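PDB 6MFI: metallo-beta-lactamase, which probably hydrolyses the beta-lactam ring of antibiotics as a class B3 enzyme, using a pair of zinc ions. Local coordinates for residues G118-Q123 and P159-G164; C37-A42 and M259-S264; L178-Y183 and W195-C200. All blocks are in the same frame, centred on the assembly; numbering follows the deposited sequence. Where two conformers were deposited one is given.

Contact 1. Residues G118-Q123 and P159-G164; sequences GMASLQ and PVARVG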
loop_
_atom_site.group_PDB
_atom_site.type_symbol
_atom_site.label_atom_id
_atom_site.label_comp_id
_atom_site.label_asym_id
_atom_site.label_seq_id
_atom_site.Cartn_x
_atom_site.Cartn_y
_atom_site.Cartn_z
ATOM N N GLY A 118 -0.982 -0.356 -12.769
ATOM C CA GLY A 118 -1.290 -1.592 -13.460
ATOM C C GLY A 118 -2.475 -2.328 -12.872
ATOM O O GLY A 118 -2.600 -3.544 -13.033
ATOM N N MET A 119 -3.358 -1.594 -12.189
ATOM C CA MET A 119 -4.510 -2.225 -11.555
ATOM C C MET A 119 -5.470 -2.799 -12.590
ATOM O O MET A 119 -6.045 -3.873 -12.381
ATOM C CB MET A 119 -5.225 -1.219 -10.655
ATOM C CG MET A 119 -6.112 -1.843 -9.590
ATOM S SD MET A 119 -5.240 -3.039 -8.564
ATOM C CE MET A 119 -4.753 -2.007 -7.182
ATOM N N ALA A 120 -5.650 -2.103 -13.715
ATOM C CA ALA A 120 -6.578 -2.576 -14.737
ATOM C C ALA A 120 -6.102 -3.884 -15.356
ATOM O O ALA A 120 -6.918 -4.753 -15.686
ATOM C CB ALA A 120 -6.762 -1.510 -15.815
ATOM N N SER A 121 -4.787 -4.043 -15.521
ATOM C CA SER A 121 -4.259 -5.279 -16.089
ATOM C C SER A 121 -4.459 -6.454 -15.139
ATOM O O SER A 121 -4.816 -7.556 -15.572
ATOM C CB SER A 121 -2.780 -5.109 -16.431
ATOM O OG SER A 121 -2.596 -4.116 -17.425
ATOM N N LEU A 122 -4.236 -6.238 -13.841
ATOM C CA LEU A 122 -4.436 -7.311 -12.871
ATOM C C LEU A 122 -5.915 -7.639 -12.711
ATOM O O LEU A 122 -6.282 -8.804 -12.521
ATOM C CB LEU A 122 -3.823 -6.924 -11.527
ATOM C CG LEU A 122 -2.296 -6.869 -11.470
ATOM C CD1 LEU A 122 -1.821 -6.645 -10.044
ATOM C CD2 LEU A 122 -1.693 -8.140 -12.045
ATOM N N GLN A 123 -6.779 -6.624 -12.788
ATOM C CA GLN A 123 -8.215 -6.863 -12.691
ATOM C C GLN A 123 -8.731 -7.627 -13.903
ATOM O O GLN A 123 -9.618 -8.480 -13.775
ATOM C CB GLN A 123 -8.954 -5.533 -12.538
ATOM C CG GLN A 123 -10.411 -5.660 -12.122
ATOM C CD GLN A 123 -11.348 -5.856 -13.301
ATOM O OE1 GLN A 123 -11.032 -5.478 -14.429
ATOM N NE2 GLN A 123 -12.507 -6.452 -13.043
ATOM N N PRO A 159 -4.016 3.188 -17.509
ATOM C CA PRO A 159 -5.290 2.643 -17.999
ATOM C C PRO A 159 -6.367 2.650 -16.924
ATOM O O PRO A 159 -6.106 2.377 -15.751
ATOM C CB PRO A 159 -4.924 1.216 -18.419
ATOM C CG PRO A 159 -3.477 1.287 -18.752
ATOM C CD PRO A 159 -2.886 2.284 -17.798
ATOM N N VAL A 160 -7.594 2.971 -17.343
ATOM C CA VAL A 160 -8.707 3.050 -16.407
ATOM C C VAL A 160 -9.090 1.652 -15.936
ATOM O O VAL A 160 -8.973 0.662 -16.672
ATOM C CB VAL A 160 -9.907 3.777 -17.044
ATOM C CG1 VAL A 160 -9.469 5.108 -17.636
ATOM C CG2 VAL A 160 -10.565 2.910 -18.110
ATOM N N ALA A 161 -9.542 1.567 -14.689
ATOM C CA ALA A 161 -9.913 0.306 -14.069
ATOM C C ALA A 161 -11.389 0.322 -13.694
ATOM O O ALA A 161 -12.023 1.379 -13.618
ATOM C CB ALA A 161 -9.057 0.022 -12.829
ATOM N N ARG A 162 -11.930 -0.870 -13.455
ATOM C CA ARG A 162 -13.336 -1.047 -13.108
ATOM C C ARG A 162 -13.448 -1.229 -11.598
ATOM O O ARG A 162 -13.023 -2.255 -11.056
ATOM C CB ARG A 162 -13.932 -2.241 -13.849
ATOM C CG ARG A 162 -13.856 -2.136 -15.362
ATOM C CD ARG A 162 -14.117 -3.481 -16.018
ATOM N NE ARG A 162 -15.476 -3.955 -15.771
ATOM C CZ ARG A 162 -15.913 -5.168 -16.091
ATOM N NH1 ARG A 162 -15.098 -6.038 -16.672
ATOM N NH2 ARG A 162 -17.167 -5.513 -15.832
ATOM N N VAL A 163 -14.023 -0.238 -10.925
ATOM C CA VAL A 163 -14.233 -0.291 -9.483
ATOM C C VAL A 163 -15.618 -0.862 -9.213
ATOM O O VAL A 163 -16.623 -0.351 -9.727
ATOM C CB VAL A 163 -14.075 1.102 -8.854
ATOM C CG1 VAL A 163 -14.422 1.061 -7.374
ATOM C CG2 VAL A 163 -12.660 1.618 -9.061
ATOM N N GLY A 164 -15.676 -1.919 -8.407
ATOM C CA GLY A 164 -16.931 -2.594 -8.139
ATOM C C GLY A 164 -17.546 -2.261 -6.795
ATOM O O GLY A 164 -18.713 -2.576 -6.548
HETATM O O HOH W 1 -4.427 0.462 -14.514
HETATM O O HOH W 2 -10.141 -3.049 -14.231
#
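Ala120, in the first turn of helix 119-126, and Ala161, in the loop that runs into strand 163-166, bring the two backbones together, with 4.5 Å between their CA atoms. The methyl of Ala120 makes the closest approach. Its CB lies 3.2 Å from the carbonyl oxygen of Val160 and 4.1 Å from CB of Ala161, while CB of Pro159 meets it at slightly longer range. One turn on, Gln123, with CG anti to the backbone N (chi1 -167°) and a bend at chi2, crosses the Arg162 side chain at about a right angle as the second half of the contact; Gln123 OE1 lies 4.0 Å from CD of Arg162. The NE2 end of the same amide bonds to the backbone oxygen of Ala128.

Two waters bridge the segments. One accepts from Ala120 N at 3.0 Å and donates to Pro159 O. The other donates to Gln123 OE1 at 2.6 Å and accepts from Arg162 N. Met140 of helix 134-142 packs against both Met119 and Ala161. Water at OE1 and Ala128 at NE2 should fix the rotation of the Gln123 amide, and the polar link across this surface contact rests on the two waters.

Contact 2. Residues C37-A42 and M259-S264; sequences CADWDA and MRQRLS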
loop_
_atom_site.group_PDB
_atom_site.type_symbol
_atom_site.label_atom_id
_atom_site.label_comp_id
_atom_site.label_asym_id
_atom_site.label_seq_id
_atom_site.Cartn_x
_atom_site.Cartn_y
_atom_site.Cartn_z
ATOM N N CYS A 37 17.203 -6.976 -3.914
ATOM C CA CYS A 37 16.633 -5.636 -3.919
ATOM C C CYS A 37 17.377 -4.740 -2.939
ATOM O O CYS A 37 17.813 -5.190 -1.874
ATOM C CB CYS A 37 15.142 -5.679 -3.566
ATOM S SG CYS A 37 14.160 -6.760 -4.639
ATOM N N ALA A 38 17.512 -3.469 -3.304
ATOM C CA ALA A 38 18.218 -2.480 -2.505
ATOM C C ALA A 38 17.224 -1.496 -1.892
ATOM O O ALA A 38 16.017 -1.551 -2.139
ATOM C CB ALA A 38 19.260 -1.750 -3.356
ATOM N N ASP A 39 17.753 -0.585 -1.079
ATOM C CA ASP A 39 16.925 0.443 -0.464
ATOM C C ASP A 39 16.550 1.500 -1.495
ATOM O O ASP A 39 17.408 1.983 -2.241
ATOM C CB ASP A 39 17.660 1.084 0.712
ATOM C CG ASP A 39 17.426 0.348 2.016
ATOM O OD1 ASP A 39 16.275 -0.068 2.267
ATOM O OD2 ASP A 39 18.391 0.185 2.791
ATOM N N TRP A 40 15.266 1.858 -1.530
ATOM C CA TRP A 40 14.741 2.845 -2.472
ATOM C C TRP A 40 15.081 2.461 -3.911
ATOM O O TRP A 40 15.598 3.262 -4.694
ATOM C CB TRP A 40 15.257 4.246 -2.140
ATOM C CG TRP A 40 14.874 4.720 -0.773
ATOM C CD1 TRP A 40 15.714 4.972 0.272
ATOM C CD2 TRP A 40 13.552 5.020 -0.306
ATOM N NE1 TRP A 40 14.998 5.400 1.364
ATOM C CE2 TRP A 40 13.668 5.439 1.034
ATOM C CE3 TRP A 40 12.282 4.969 -0.890
ATOM C CZ2 TRP A 40 12.563 5.805 1.800
ATOM C CZ3 TRP A 40 11.187 5.333 -0.128
ATOM C CH2 TRP A 40 11.335 5.745 1.203
ATOM N N ASP A 41 14.787 1.211 -4.252
ATOM C CA ASP A 41 15.111 0.692 -5.570
ATOM C C ASP A 41 14.152 1.254 -6.619
ATOM O O ASP A 41 13.181 1.952 -6.310
ATOM C CB ASP A 41 15.062 -0.835 -5.566
ATOM C CG ASP A 41 16.252 -1.458 -6.265
ATOM O OD1 ASP A 41 16.779 -0.836 -7.212
ATOM O OD2 ASP A 41 16.659 -2.570 -5.868
ATOM N N ALA A 42 14.441 0.941 -7.880
ATOM C CA ALA A 42 13.584 1.378 -8.973
ATOM C C ALA A 42 12.195 0.765 -8.837
ATOM O O ALA A 42 12.031 -0.360 -8.359
ATOM C CB ALA A 42 14.200 0.999 -10.320
ATOM N N MET A 259 11.890 -1.886 5.615
ATOM C CA MET A 259 11.587 -3.305 5.450
ATOM C C MET A 259 12.836 -4.105 5.106
ATOM O O MET A 259 13.010 -5.231 5.585
ATOM C CB MET A 259 10.523 -3.493 4.370
ATOM C CG MET A 259 9.828 -4.842 4.414
ATOM S SD MET A 259 8.556 -4.989 3.149
ATOM C CE MET A 259 9.539 -5.538 1.761
ATOM N N ARG A 260 13.712 -3.543 4.271
ATOM C CA ARG A 260 14.931 -4.255 3.901
ATOM C C ARG A 260 15.869 -4.404 5.092
ATOM O O ARG A 260 16.475 -5.465 5.283
ATOM C CB ARG A 260 15.635 -3.536 2.752
ATOM C CG ARG A 260 16.821 -4.302 2.193
ATOM C CD ARG A 260 17.610 -3.466 1.201
ATOM N NE ARG A 260 18.691 -4.233 0.590
ATOM C CZ ARG A 260 19.880 -4.425 1.150
ATOM N NH1 ARG A 260 20.149 -3.903 2.339
ATOM N NH2 ARG A 260 20.803 -5.139 0.520
ATOM N N GLN A 261 16.005 -3.352 5.903
ATOM C CA GLN A 261 16.860 -3.444 7.082
ATOM C C GLN A 261 16.287 -4.416 8.106
ATOM O O GLN A 261 17.032 -5.196 8.710
ATOM C CB GLN A 261 17.059 -2.061 7.699
ATOM C CG GLN A 261 17.683 -1.049 6.753
ATOM C CD GLN A 261 16.649 -0.204 6.033
ATOM O OE1 GLN A 261 15.907 -0.698 5.182
ATOM N NE2 GLN A 261 16.600 1.080 6.367
ATOM N N ARG A 262 14.968 -4.391 8.310
ATOM C CA ARG A 262 14.351 -5.331 9.240
ATOM C C ARG A 262 14.504 -6.768 8.758
ATOM O O ARG A 262 14.661 -7.690 9.567
ATOM C CB ARG A 262 12.874 -4.987 9.436
ATOM C CG ARG A 262 12.626 -3.670 10.150
ATOM C CD ARG A 262 11.137 -3.403 10.303
ATOM N NE ARG A 262 10.492 -3.147 9.019
ATOM C CZ ARG A 262 9.200 -3.344 8.777
ATOM N NH1 ARG A 262 8.407 -3.806 9.735
ATOM N NH2 ARG A 262 8.700 -3.082 7.577
ATOM N N LEU A 263 14.460 -6.980 7.439
ATOM C CA LEU A 263 14.648 -8.323 6.900
ATOM C C LEU A 263 16.090 -8.791 7.065
ATOM O O LEU A 263 16.338 -9.964 7.369
ATOM C CB LEU A 263 14.243 -8.359 5.427
ATOM C CG LEU A 263 12.750 -8.451 5.106
ATOM C CD1 LEU A 263 12.527 -8.452 3.602
ATOM C CD2 LEU A 263 12.138 -9.688 5.742
ATOM N N SER A 264 17.051 -7.887 6.876
ATOM C CA SER A 264 18.457 -8.272 6.934
ATOM C C SER A 264 18.971 -8.339 8.367
ATOM O O SER A 264 19.788 -9.207 8.696
ATOM C CB SER A 264 19.300 -7.290 6.119
ATOM O OG SER A 264 20.616 -7.198 6.635
HETATM O O HOH W 3 20.631 -5.268 -2.899
HETATM O O HOH W 4 19.011 -2.342 4.061
#
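The carbonyl oxygen of Cys37 takes the N-H of Arg260 NE at 2.8 Å, in a nearly straight bond (165° at the hydrogen). The donor lies in the carbonyl plane, on a lone pair, and the oxygen sits in the guanidinium plane, so the two flat groups meet edge on. A water adds a weak bond to the same oxygen. Arg260 gets there with CG anti to the backbone N (chi1 -173°) and a chain extended from CG to NE, which carries NE away from the helix and past Ala38, whose CA lies 3.6 Å from NE.

Within the metallo-beta-lactamase fold the arginine ties helix 259-265, near the C-terminus, to the N-terminal loop after helix 30-36, 217 residues away, where Cys37 is disulfide-bonded to Cys62. Arg260 also touches the end of helix 30-36, packing on Trp33 with a weak bond from NH2 to Val34 O.

Asp39 and Arg260 are joined through water rather than by a salt bridge: a water donates to Asp39 OD2 at 2.9 Å and accepts from Arg260 NH1 at 2.6 Å. The other carboxylate oxygen, OD1, bonds to Ser255 OG, close along the chain to the zinc ligand His253. OD1 also lies 3.0 Å from Gln261 OE1, a probably repulsive meeting of two acceptors. Within the loop, Asp41 OD2 receives Ala38 N at 2.8 Å from above the carboxylate plane.

Contact 3. Residues L178-Y183 and W195-C200; sequences LRLTAY and WQWRAC
Strands 178-184 and 193-199 form an antiparallel beta hairpin within a five-stranded mixed sheet, their short segments running at 154° to one another. Thr181 and Gln196 are a hydrogen-bonded pair: Thr181 N donates to Gln196 O and Gln196 N to Thr181 O, both at 3.0 Å. Beside them, Ala182 and Trp195 make a non-hydrogen-bonded pair in which the Ala182 methyl sits over one face of the indole. This is a CH-pi contact, with Ala182 CB 3.5 Å from the centroid of the six-membered ring and 12° off its normal. Leu180 CB approaches the same indole at CE3, 3.8 Å away, while Leu180 CD2 lies 4.0 Å from CE3 of Trp197, the leucine and Trp197 side chains running side by side in the same direction.

On the opposite face, Gln196 has CG anti to the backbone N (chi1 153°) and a chain extended beyond it, which sets CD beside the Tyr183 ring; Tyr183 OH donates to Gln196 OE1 at 2.6 Å. The amide oxygen is near the plane of the phenol ring, at its edge; Gln196 NE2 donates to Glu245 O. A water links Arg179 O to Arg198 N.

Trp195 NE1 bonds to His108 O and Trp197 NE1 to Thr56 OG1, while both indoles pack on Ile78 of the other sheet. Such apolar packing between two mixed sheets is typical of the alpha-beta/beta-alpha sandwich of the metallo-beta-lactamase fold.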
loop_
_atom_site.group_PDB
_atom_site.type_symbol
_atom_site.label_atom_id
_atom_site.label_comp_id
_atom_site.label_asym_id
_atom_site.label_seq_id
_atom_site.Cartn_x
_atom_site.Cartn_y
_atom_site.Cartn_z
ATOM N N LEU A 178 -10.798 -14.527 5.320
ATOM C CA LEU A 178 -10.027 -13.294 5.346
ATOM C C LEU A 178 -10.893 -12.119 5.781
ATOM O O LEU A 178 -12.086 -12.048 5.471
ATOM C CB LEU A 178 -9.417 -13.012 3.973
ATOM C CG LEU A 178 -8.683 -14.194 3.343
ATOM C CD1 LEU A 178 -8.253 -13.869 1.919
ATOM C CD2 LEU A 178 -7.490 -14.576 4.200
ATOM N N ARG A 179 -10.275 -11.186 6.501
ATOM C CA ARG A 179 -10.987 -10.029 7.032
ATOM C C ARG A 179 -10.016 -8.866 7.159
ATOM O O ARG A 179 -9.057 -8.941 7.934
ATOM C CB ARG A 179 -11.622 -10.359 8.384
ATOM C CG ARG A 179 -12.133 -9.157 9.150
ATOM C CD ARG A 179 -13.432 -9.483 9.862
ATOM N NE ARG A 179 -13.819 -8.431 10.795
ATOM C CZ ARG A 179 -13.797 -8.562 12.118
ATOM N NH1 ARG A 179 -13.406 -9.704 12.665
ATOM N NH2 ARG A 179 -14.166 -7.551 12.892
ATOM N N LEU A 180 -10.264 -7.803 6.398
ATOM C CA LEU A 180 -9.446 -6.600 6.416
ATOM C C LEU A 180 -10.314 -5.394 6.749
ATOM O O LEU A 180 -11.484 -5.329 6.366
ATOM C CB LEU A 180 -8.754 -6.369 5.066
ATOM C CG LEU A 180 -8.016 -7.535 4.409
ATOM C CD1 LEU A 180 -8.918 -8.281 3.437
ATOM C CD2 LEU A 180 -6.772 -7.025 3.703
ATOM N N THR A 181 -9.732 -4.440 7.469
ATOM C CA THR A 181 -10.395 -3.185 7.802
ATOM C C THR A 181 -9.562 -2.030 7.265
ATOM O O THR A 181 -8.342 -1.999 7.457
ATOM C CB THR A 181 -10.593 -3.042 9.315
ATOM O OG1 THR A 181 -11.323 -4.169 9.812
ATOM C CG2 THR A 181 -11.358 -1.765 9.635
ATOM N N ALA A 182 -10.220 -1.090 6.594
ATOM C CA ALA A 182 -9.550 0.068 6.022
ATOM C C ALA A 182 -9.709 1.281 6.927
ATOM O O ALA A 182 -10.674 1.395 7.686
ATOM C CB ALA A 182 -10.101 0.391 4.633
ATOM N N TYR A 183 -8.743 2.192 6.834
ATOM C CA TYR A 183 -8.772 3.447 7.572
ATOM C C TYR A 183 -8.374 4.565 6.625
ATOM O O TYR A 183 -7.278 4.540 6.058
ATOM C CB TYR A 183 -7.836 3.400 8.783
ATOM C CG TYR A 183 -8.160 2.290 9.755
ATOM C CD1 TYR A 183 -9.101 2.474 10.760
ATOM C CD2 TYR A 183 -7.528 1.057 9.667
ATOM C CE1 TYR A 183 -9.402 1.461 11.651
ATOM C CE2 TYR A 183 -7.822 0.039 10.552
ATOM C CZ TYR A 183 -8.759 0.245 11.540
ATOM O OH TYR A 183 -9.052 -0.768 12.424
ATOM N N TRP A 195 -4.587 -0.304 5.501
ATOM C CA TRP A 195 -5.270 -1.569 5.709
ATOM C C TRP A 195 -4.660 -2.319 6.886
ATOM O O TRP A 195 -3.451 -2.261 7.124
ATOM C CB TRP A 195 -5.207 -2.432 4.446
ATOM C CG TRP A 195 -6.037 -1.885 3.330
ATOM C CD1 TRP A 195 -5.611 -1.091 2.305
ATOM C CD2 TRP A 195 -7.440 -2.092 3.121
ATOM N NE1 TRP A 195 -6.662 -0.788 1.472
ATOM C CE2 TRP A 195 -7.795 -1.392 1.951
ATOM C CE3 TRP A 195 -8.429 -2.801 3.811
ATOM C CZ2 TRP A 195 -9.097 -1.379 1.455
ATOM C CZ3 TRP A 195 -9.721 -2.789 3.316
ATOM C CH2 TRP A 195 -10.043 -2.081 2.150
ATOM N N GLN A 196 -5.515 -3.029 7.619
ATOM C CA GLN A 196 -5.095 -3.775 8.796
ATOM C C GLN A 196 -5.829 -5.105 8.835
ATOM O O GLN A 196 -7.058 -5.143 8.734
ATOM C CB GLN A 196 -5.362 -2.974 10.078
ATOM C CG GLN A 196 -5.581 -3.822 11.320
ATOM C CD GLN A 196 -6.373 -3.090 12.384
ATOM O OE1 GLN A 196 -7.569 -2.842 12.226
ATOM N NE2 GLN A 196 -5.708 -2.734 13.476
ATOM N N TRP A 197 -5.070 -6.191 8.976
ATOM C CA TRP A 197 -5.631 -7.531 9.051
ATOM C C TRP A 197 -4.811 -8.355 10.034
ATOM O O TRP A 197 -3.746 -7.937 10.496
ATOM C CB TRP A 197 -5.662 -8.210 7.675
ATOM C CG TRP A 197 -4.302 -8.447 7.092
ATOM C CD1 TRP A 197 -3.587 -9.608 7.126
ATOM C CD2 TRP A 197 -3.492 -7.497 6.388
ATOM N NE1 TRP A 197 -2.382 -9.441 6.487
ATOM C CE2 TRP A 197 -2.299 -8.154 6.025
ATOM C CE3 TRP A 197 -3.659 -6.156 6.029
ATOM C CZ2 TRP A 197 -1.280 -7.515 5.321
ATOM C CZ3 TRP A 197 -2.647 -5.524 5.330
ATOM C CH2 TRP A 197 -1.473 -6.204 4.984
ATOM N N ARG A 198 -5.319 -9.541 10.353
ATOM C CA ARG A 198 -4.647 -10.471 11.245
ATOM C C ARG A 198 -4.130 -11.664 10.453
ATOM O O ARG A 198 -4.812 -12.169 9.556
ATOM C CB ARG A 198 -5.586 -10.951 12.355
ATOM C CG ARG A 198 -5.953 -9.883 13.371
ATOM C CD ARG A 198 -6.360 -10.490 14.709
ATOM N NE ARG A 198 -7.419 -11.488 14.576
ATOM C CZ ARG A 198 -7.218 -12.803 14.581
ATOM N NH1 ARG A 198 -5.992 -13.288 14.714
ATOM N NH2 ARG A 198 -8.245 -13.633 14.452
ATOM N N ALA A 199 -2.924 -12.111 10.793
ATOM C CA ALA A 199 -2.289 -13.249 10.140
ATOM C C ALA A 199 -1.953 -14.293 11.194
ATOM O O ALA A 199 -1.263 -13.990 12.174
ATOM C CB ALA A 199 -1.032 -12.820 9.382
ATOM N N CYS A 200 -2.437 -15.513 10.992
ATOM C CA CYS A 200 -2.177 -16.607 11.921
ATOM C C CYS A 200 -1.517 -17.783 11.208
ATOM O O CYS A 200 -0.338 -17.729 10.860
ATOM C CB CYS A 200 -3.473 -17.060 12.596
ATOM S SG CYS A 200 -4.452 -15.719 13.313
HETATM O O HOH W 5 -7.952 -10.361 9.930
#

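How the contacts relate
No two of the three contacts touch. Contacts 1 and 3 are about 9 Å apart at their nearest atoms and follow one another along the chain; contact 2 joins distant parts of the sequence and encloses both in the loop it closes. Its centre lies about 28 Å from that of contact 1 and about 24 Å from that of contact 3. Contact 1 uses the loop leading into edge strand 163-166 of the seven-stranded sheet, contact 3 the five-stranded one. Contact 1 lies away from the dinuclear zinc site, whereas the Asp39 side chain of contact 2 is about 9 Å from that of His253 and the Trp195 side chain of contact 3 about 9 Å from that of His110.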